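Local coordinates for biofilm-surface layer protein A (Bacillus subtilis, PDB 4BHU) that polymerises by itself into a layer that makes the biofilm surface hydrophobic, and is required for complex colony architecture, at residues Q65-N69 / G70-R74; T95-A99 / G100-F104. The protein carries 1 engineered substitution. All coordinates share one frame; numbering follows the deposited sequence.

Contact 1: Q65-N69 / G70-R74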
ATOM      1  N   GLN I  65      -1.827  35.430   5.980  1.00 31.93           N
ATOM      2  CA  GLN I  65      -0.374  35.389   5.873  1.00 27.15           C
ATOM      3  C   GLN I  65       0.302  36.687   6.275  1.00 31.68           C
ATOM      4  O   GLN I  65       1.531  36.751   6.383  1.00 27.94           O
ATOM      5  CB  GLN I  65       0.036  35.043   4.441  1.00 30.41           C
ATOM      6  CG  GLN I  65      -0.331  33.629   4.040  1.00 32.36           C
ATOM      7  CD  GLN I  65      -0.023  33.316   2.573  1.00 36.07           C
ATOM      8  OE1 GLN I  65       0.072  34.211   1.738  1.00 32.56           O
ATOM      9  NE2 GLN I  65       0.117  32.031   2.261  1.00 39.24           N
ATOM     10  N   ILE I  66      -0.491  37.725   6.497  1.00 30.07           N
ATOM     11  CA  ILE I  66       0.057  39.030   6.840  1.00 31.94           C
ATOM     12  C   ILE I  66      -0.409  39.426   8.240  1.00 32.51           C
ATOM     13  O   ILE I  66      -1.607  39.405   8.526  1.00 33.58           O
ATOM     14  CB  ILE I  66      -0.414  40.107   5.846  1.00 31.23           C
ATOM     15  CG1 ILE I  66       0.009  39.735   4.428  1.00 28.85           C
ATOM     16  CG2 ILE I  66       0.178  41.469   6.223  1.00 32.34           C
ATOM     17  CD1 ILE I  66      -0.689  40.522   3.355  1.00 35.63           C
ATOM     18  N   LEU I  67       0.525  39.780   9.111  1.00 30.25           N
ATOM     19  CA  LEU I  67       0.130  40.275  10.426  1.00 39.86           C
ATOM     20  C   LEU I  67       1.114  41.308  10.981  1.00 38.25           C
ATOM     21  O   LEU I  67       2.017  41.762  10.280  1.00 29.94           O
ATOM     22  CB  LEU I  67      -0.012  39.101  11.391  1.00 41.79           C
ATOM     23  CG  LEU I  67       1.223  38.219  11.450  1.00 43.72           C
ATOM     24  CD1 LEU I  67       1.545  37.929  12.909  1.00 49.33           C
ATOM     25  CD2 LEU I  67       1.010  36.920  10.644  1.00 44.16           C
ATOM     26  N   ASN I  68       0.946  41.676  12.251  1.00 37.32           N
ATOM     27  CA  ASN I  68       1.863  42.630  12.869  1.00 36.65           C
ATOM     28  C   ASN I  68       1.840  43.942  12.073  1.00 37.91           C
ATOM     29  O   ASN I  68       2.879  44.534  11.767  1.00 32.26           O
ATOM     30  CB  ASN I  68       3.271  42.040  12.924  1.00 36.07           C
ATOM     31  CG  ASN I  68       4.243  42.917  13.678  1.00 43.63           C
ATOM     32  OD1 ASN I  68       3.845  43.767  14.486  1.00 47.93           O
ATOM     33  ND2 ASN I  68       5.531  42.725  13.411  1.00 40.05           N
ATOM     34  N   ASN I  69       0.630  44.374  11.739  1.00 34.67           N
ATOM     35  CA  ASN I  69       0.411  45.635  11.033  1.00 41.19           C
ATOM     36  C   ASN I  69       1.156  45.671   9.702  1.00 40.16           C
ATOM     37  O   ASN I  69       1.820  46.655   9.364  1.00 39.99           O
ATOM     38  CB  ASN I  69       0.810  46.805  11.928  1.00 39.41           C
ATOM     39  CG  ASN I  69       0.056  46.801  13.262  1.00 50.66           C
ATOM     40  OD1 ASN I  69       0.658  46.933  14.330  1.00 54.39           O
ATOM     41  ND2 ASN I  69      -1.262  46.606  13.200  1.00 46.81           N
ATOM     42  N   GLY I  70       1.049  44.570   8.964  1.00 39.77           N
ATOM     43  CA  GLY I  70       1.655  44.446   7.647  1.00 36.64           C
ATOM     44  C   GLY I  70       3.158  44.219   7.625  1.00 30.46           C
ATOM     45  O   GLY I  70       3.745  44.175   6.552  1.00 29.71           O
ATOM     46  N   LYS I  71       3.788  44.051   8.783  1.00 30.11           N
ATOM     47  CA  LYS I  71       5.247  43.928   8.837  1.00 29.41           C
ATOM     48  C   LYS I  71       5.765  42.487   8.889  1.00 32.03           C
ATOM     49  O   LYS I  71       6.974  42.264   8.782  1.00 29.42           O
ATOM     50  CB  LYS I  71       5.796  44.664  10.046  1.00 30.65           C
ATOM     51  CG  LYS I  71       5.680  46.202   9.943  1.00 36.46           C
ATOM     52  CD  LYS I  71       6.362  46.884  11.135  1.00 37.76           C
ATOM     53  CE  LYS I  71       5.538  46.726  12.413  1.00 43.77           C
ATOM     54  NZ  LYS I  71       6.121  47.465  13.574  1.00 48.02           N
ATOM     55  N   THR I  72       4.865  41.532   9.083  1.00 27.41           N
ATOM     56  CA  THR I  72       5.240  40.112   9.141  1.00 27.76           C
ATOM     57  C   THR I  72       4.498  39.324   8.085  1.00 27.36           C
ATOM     58  O   THR I  72       3.277  39.407   7.970  1.00 31.45           O
ATOM     59  CB  THR I  72       4.943  39.512  10.543  1.00 33.76           C
ATOM     60  OG1 THR I  72       5.828  40.104  11.500  1.00 33.45           O
ATOM     61  CG2 THR I  72       5.165  37.980  10.560  1.00 34.79           C
ATOM     62  N   VAL I  73       5.235  38.539   7.317  1.00 30.25           N
ATOM     63  CA  VAL I  73       4.621  37.668   6.328  1.00 26.21           C
ATOM     64  C   VAL I  73       5.017  36.244   6.676  1.00 28.20           C
ATOM     65  O   VAL I  73       6.205  35.927   6.758  1.00 27.82           O
ATOM     66  CB  VAL I  73       5.061  38.031   4.897  1.00 30.16           C
ATOM     67  CG1 VAL I  73       4.431  37.078   3.904  1.00 31.17           C
ATOM     68  CG2 VAL I  73       4.669  39.485   4.567  1.00 28.56           C
ATOM     69  N   ARG I  74       4.003  35.410   6.889  1.00 28.45           N
ATOM     70  CA  ARG I  74       4.160  34.057   7.416  1.00 28.39           C
ATOM     71  C   ARG I  74       3.488  33.037   6.504  1.00 35.34           C
ATOM     72  O   ARG I  74       2.286  33.146   6.211  1.00 33.23           O
ATOM     73  CB  ARG I  74       3.473  33.988   8.759  1.00 35.19           C
ATOM     74  CG  ARG I  74       4.273  33.391   9.855  1.00 41.94           C
ATOM     75  CD  ARG I  74       3.543  33.626  11.158  1.00 41.16           C
ATOM     76  NE  ARG I  74       4.354  34.394  12.090  1.00 42.81           N
ATOM     77  CZ  ARG I  74       3.941  34.765  13.293  1.00 45.40           C
ATOM     78  NH1 ARG I  74       2.723  34.440  13.695  1.00 41.58           N
ATOM     79  NH2 ARG I  74       4.743  35.462  14.088  1.00 52.09           N
TER
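Asn-68 reaches back over Thr-72 at the tip of a tight β hairpin. Asn-68 CB lies 3.5 Å from Thr-72 OG1. CG stands opposite the backbone N (chi1 -174°), which swings the amide onto the returning strand. There Asn-68 ND2 donates a nearly straight hydrogen bond of 3.3 Å to Thr-72 OG1 (161° at the hydrogen), with the hydroxyl oxygen lying in the plane of the amide. Asn-68 OD1 meets the aliphatic part of Lys-71, 4.0 Å from Lys-71 CE. The backbone beneath makes a type I' turn from Asn-68 to Lys-71, closed by Lys-71 N to Asn-68 O at 3.2 Å; the donor sits 64° out of the carbonyl plane, so this bond misses the lone pairs. Next to the turn, Lys-71 and Thr-72 both face Leu-67 in a classic β bulge; Leu-67 and Thr-72 are also a hydrogen-bonded antiparallel pair, with Leu-67 N to Thr-72 O at 3.0 Å, and Ile-66 and Val-73 follow as a non-hydrogen-bonded pair. The side chain of Leu-67 lies against Thr-72 and places Leu-67 CD1 over one face of the guanidinium, 3.8 Å from Arg-74 NH1. On the other face of the hairpin Ile-66 CG2 packs on Gly-70 CA (3.6 Å). Strand 66-67 is an outermost strand of the five-stranded antiparallel sheet; strand 72-76 lies between it and strand 39-43, and pairs with 39-43 through the backbones of Val-73 and Phe-42 and a salt bridge from Arg-74 NE to Glu-41, while Ile-66 and Val-73 both rest on Leu-61.

Contact 2: T95-A99 / G100-F104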
ATOM      1  N   THR I  95       5.461  53.164  -1.439  1.00 44.71           N
ATOM      2  CA  THR I  95       6.096  54.441  -1.127  1.00 39.63           C
ATOM      3  C   THR I  95       7.338  54.239  -0.266  1.00 40.09           C
ATOM      4  O   THR I  95       7.247  53.802   0.877  1.00 45.30           O
ATOM      5  CB  THR I  95       5.125  55.369  -0.364  1.00 44.82           C
ATOM      6  OG1 THR I  95       4.023  55.721  -1.212  1.00 41.78           O
ATOM      7  CG2 THR I  95       5.856  56.632   0.106  1.00 46.12           C
ATOM      8  N   LEU I  96       8.512  54.542  -0.801  1.00 35.95           N
ATOM      9  CA  LEU I  96       9.718  54.390  -0.007  1.00 40.99           C
ATOM     10  C   LEU I  96       9.700  55.369   1.171  1.00 42.05           C
ATOM     11  O   LEU I  96       9.362  56.529   1.001  1.00 42.23           O
ATOM     12  CB  LEU I  96      10.966  54.611  -0.857  1.00 41.66           C
ATOM     13  CG  LEU I  96      11.254  53.584  -1.962  1.00 47.82           C
ATOM     14  CD1 LEU I  96      12.586  53.901  -2.627  1.00 40.19           C
ATOM     15  CD2 LEU I  96      11.259  52.160  -1.406  1.00 37.88           C
ATOM     16  N   PRO I  97      10.099  54.908   2.364  1.00 43.95           N
ATOM     17  CA  PRO I  97      10.093  55.750   3.567  1.00 38.94           C
ATOM     18  C   PRO I  97      11.266  56.741   3.626  1.00 48.04           C
ATOM     19  O   PRO I  97      12.099  56.794   2.713  1.00 41.69           O
ATOM     20  CB  PRO I  97      10.259  54.724   4.688  1.00 38.28           C
ATOM     21  CG  PRO I  97      11.129  53.682   4.062  1.00 37.78           C
ATOM     22  CD  PRO I  97      10.629  53.562   2.649  1.00 38.11           C
ATOM     23  N   ALA I  98      11.348  57.493   4.724  1.00 39.66           N
ATOM     24  CA  ALA I  98      12.440  58.450   4.916  1.00 46.20           C
ATOM     25  C   ALA I  98      13.810  57.830   4.619  1.00 46.21           C
ATOM     26  O   ALA I  98      14.012  56.630   4.772  1.00 43.99           O
ATOM     27  CB  ALA I  98      12.412  59.015   6.334  1.00 40.31           C
ATOM     28  N   ALA I  99      14.753  58.660   4.195  1.00 45.40           N
ATOM     29  CA  ALA I  99      16.078  58.186   3.860  1.00 40.94           C
ATOM     30  C   ALA I  99      16.776  57.547   5.054  1.00 47.07           C
ATOM     31  O   ALA I  99      16.643  57.999   6.205  1.00 38.35           O
ATOM     32  CB  ALA I  99      16.926  59.323   3.285  1.00 50.41           C
ATOM     33  N   GLY I 100      17.519  56.479   4.758  1.00 37.41           N
ATOM     34  CA  GLY I 100      18.212  55.703   5.766  1.00 41.43           C
ATOM     35  C   GLY I 100      18.445  54.271   5.283  1.00 39.57           C
ATOM     36  O   GLY I 100      18.047  53.897   4.179  1.00 36.04           O
ATOM     37  N   THR I 101      19.106  53.472   6.107  1.00 44.54           N
ATOM     38  CA  THR I 101      19.263  52.058   5.802  1.00 47.52           C
ATOM     39  C   THR I 101      18.151  51.291   6.514  1.00 46.48           C
ATOM     40  O   THR I 101      17.857  51.553   7.689  1.00 39.05           O
ATOM     41  CB  THR I 101      20.631  51.534   6.245  1.00 50.13           C
ATOM     42  OG1 THR I 101      20.745  51.644   7.672  1.00 58.43           O
ATOM     43  CG2 THR I 101      21.729  52.333   5.593  1.00 41.80           C
ATOM     44  N   TYR I 102      17.539  50.353   5.787  1.00 45.13           N
ATOM     45  CA  TYR I 102      16.440  49.538   6.302  1.00 39.32           C
ATOM     46  C   TYR I 102      16.777  48.054   6.176  1.00 42.11           C
ATOM     47  O   TYR I 102      17.139  47.581   5.085  1.00 41.89           O
ATOM     48  CB  TYR I 102      15.168  49.838   5.517  1.00 38.19           C
ATOM     49  CG  TYR I 102      14.625  51.220   5.779  1.00 36.81           C
ATOM     50  CD1 TYR I 102      15.162  52.332   5.141  1.00 41.38           C
ATOM     51  CD2 TYR I 102      13.573  51.416   6.680  1.00 39.35           C
ATOM     52  CE1 TYR I 102      14.661  53.601   5.377  1.00 38.05           C
ATOM     53  CE2 TYR I 102      13.061  52.671   6.915  1.00 40.92           C
ATOM     54  CZ  TYR I 102      13.611  53.764   6.271  1.00 44.75           C
ATOM     55  OH  TYR I 102      13.094  55.021   6.517  1.00 45.06           O
ATOM     56  N   THR I 103      16.650  47.340   7.291  1.00 35.67           N
ATOM     57  CA  THR I 103      17.029  45.938   7.368  1.00 40.64           C
ATOM     58  C   THR I 103      15.818  45.004   7.407  1.00 37.99           C
ATOM     59  O   THR I 103      14.891  45.181   8.208  1.00 36.09           O
ATOM     60  CB  THR I 103      17.897  45.657   8.612  1.00 46.74           C
ATOM     61  OG1 THR I 103      19.039  46.527   8.618  1.00 45.00           O
ATOM     62  CG2 THR I 103      18.361  44.193   8.625  1.00 43.60           C
ATOM     63  N   PHE I 104      15.858  44.011   6.526  1.00 40.24           N
ATOM     64  CA  PHE I 104      14.833  42.988   6.422  1.00 32.01           C
ATOM     65  C   PHE I 104      15.394  41.679   6.961  1.00 37.84           C
ATOM     66  O   PHE I 104      16.591  41.407   6.836  1.00 34.08           O
ATOM     67  CB  PHE I 104      14.429  42.785   4.963  1.00 35.10           C
ATOM     68  CG  PHE I 104      13.819  43.997   4.331  1.00 34.37           C
ATOM     69  CD1 PHE I 104      14.618  45.023   3.864  1.00 39.00           C
ATOM     70  CD2 PHE I 104      12.444  44.123   4.220  1.00 34.99           C
ATOM     71  CE1 PHE I 104      14.058  46.141   3.281  1.00 36.17           C
ATOM     72  CE2 PHE I 104      11.874  45.244   3.637  1.00 34.71           C
ATOM     73  CZ  PHE I 104      12.685  46.255   3.170  1.00 37.26           C
TER
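Between Pro-97 and Tyr-102 the backbone arches over: Pro-97, Ala-98 and Ala-99 run in an extended, polyproline-like conformation, then Gly-100, at a phi of 155° that suits a residue without CB, opens strand 100-109. Inside this arch the Tyr-102 side chain turns back on the residues just before it. With CG opposite the carbonyl carbon (chi1 -69°), the ring reaches the loop, and Tyr-102 OH donates a short hydrogen bond of 2.5 Å to Ala-98 O. That oxygen lies at the ring edge, in its plane, and Ala-98 O is also 3.2 Å from Tyr-102 CE1. Pro-97 covers one ring face in a CH-pi contact: Pro-97 CG is 3.8 Å from the Tyr-102 centroid, displaced toward the phenol end, where it comes within 3.3 Å of Tyr-102 CZ. Pro-97 CB follows, 3.4 Å from Tyr-102 OH. Phe-48, from another loop, meets the tyrosine edge-to-face and also touches Pro-97. A tyrosine near the start of a strand, bonded to the backbone four residues earlier, with glycine two before, is a tyrosine corner, a motif of Greek-key β sandwiches. The chemistry divides the work: the proline packs on one face and the carbonyl accepts the hydroxyl at the ring edge, so the phenol, its hydroxyl provided with a backbone acceptor, probably helps hold the crossing loop to its strand.

Read from the N terminus, contact 1 comes first and closes completely before contact 2 opens, so the two are in series and neither nest nor cross. Contact 1 folds 65-74 into a hairpin at one border of the five-stranded sheet. The chain then passes through strand 90-95 of the three-stranded sheet, and contact 2 closes the arch that carries it back to the larger one as strand 100-109. Strand 39-43 lies between strands 72-76 and 100-109, so the contacts join the same sheet on either side of strand 39-43. Their centres are 18 Å apart. Both lie in the biofilm surface layer A domain, which makes up nearly all of this fragment.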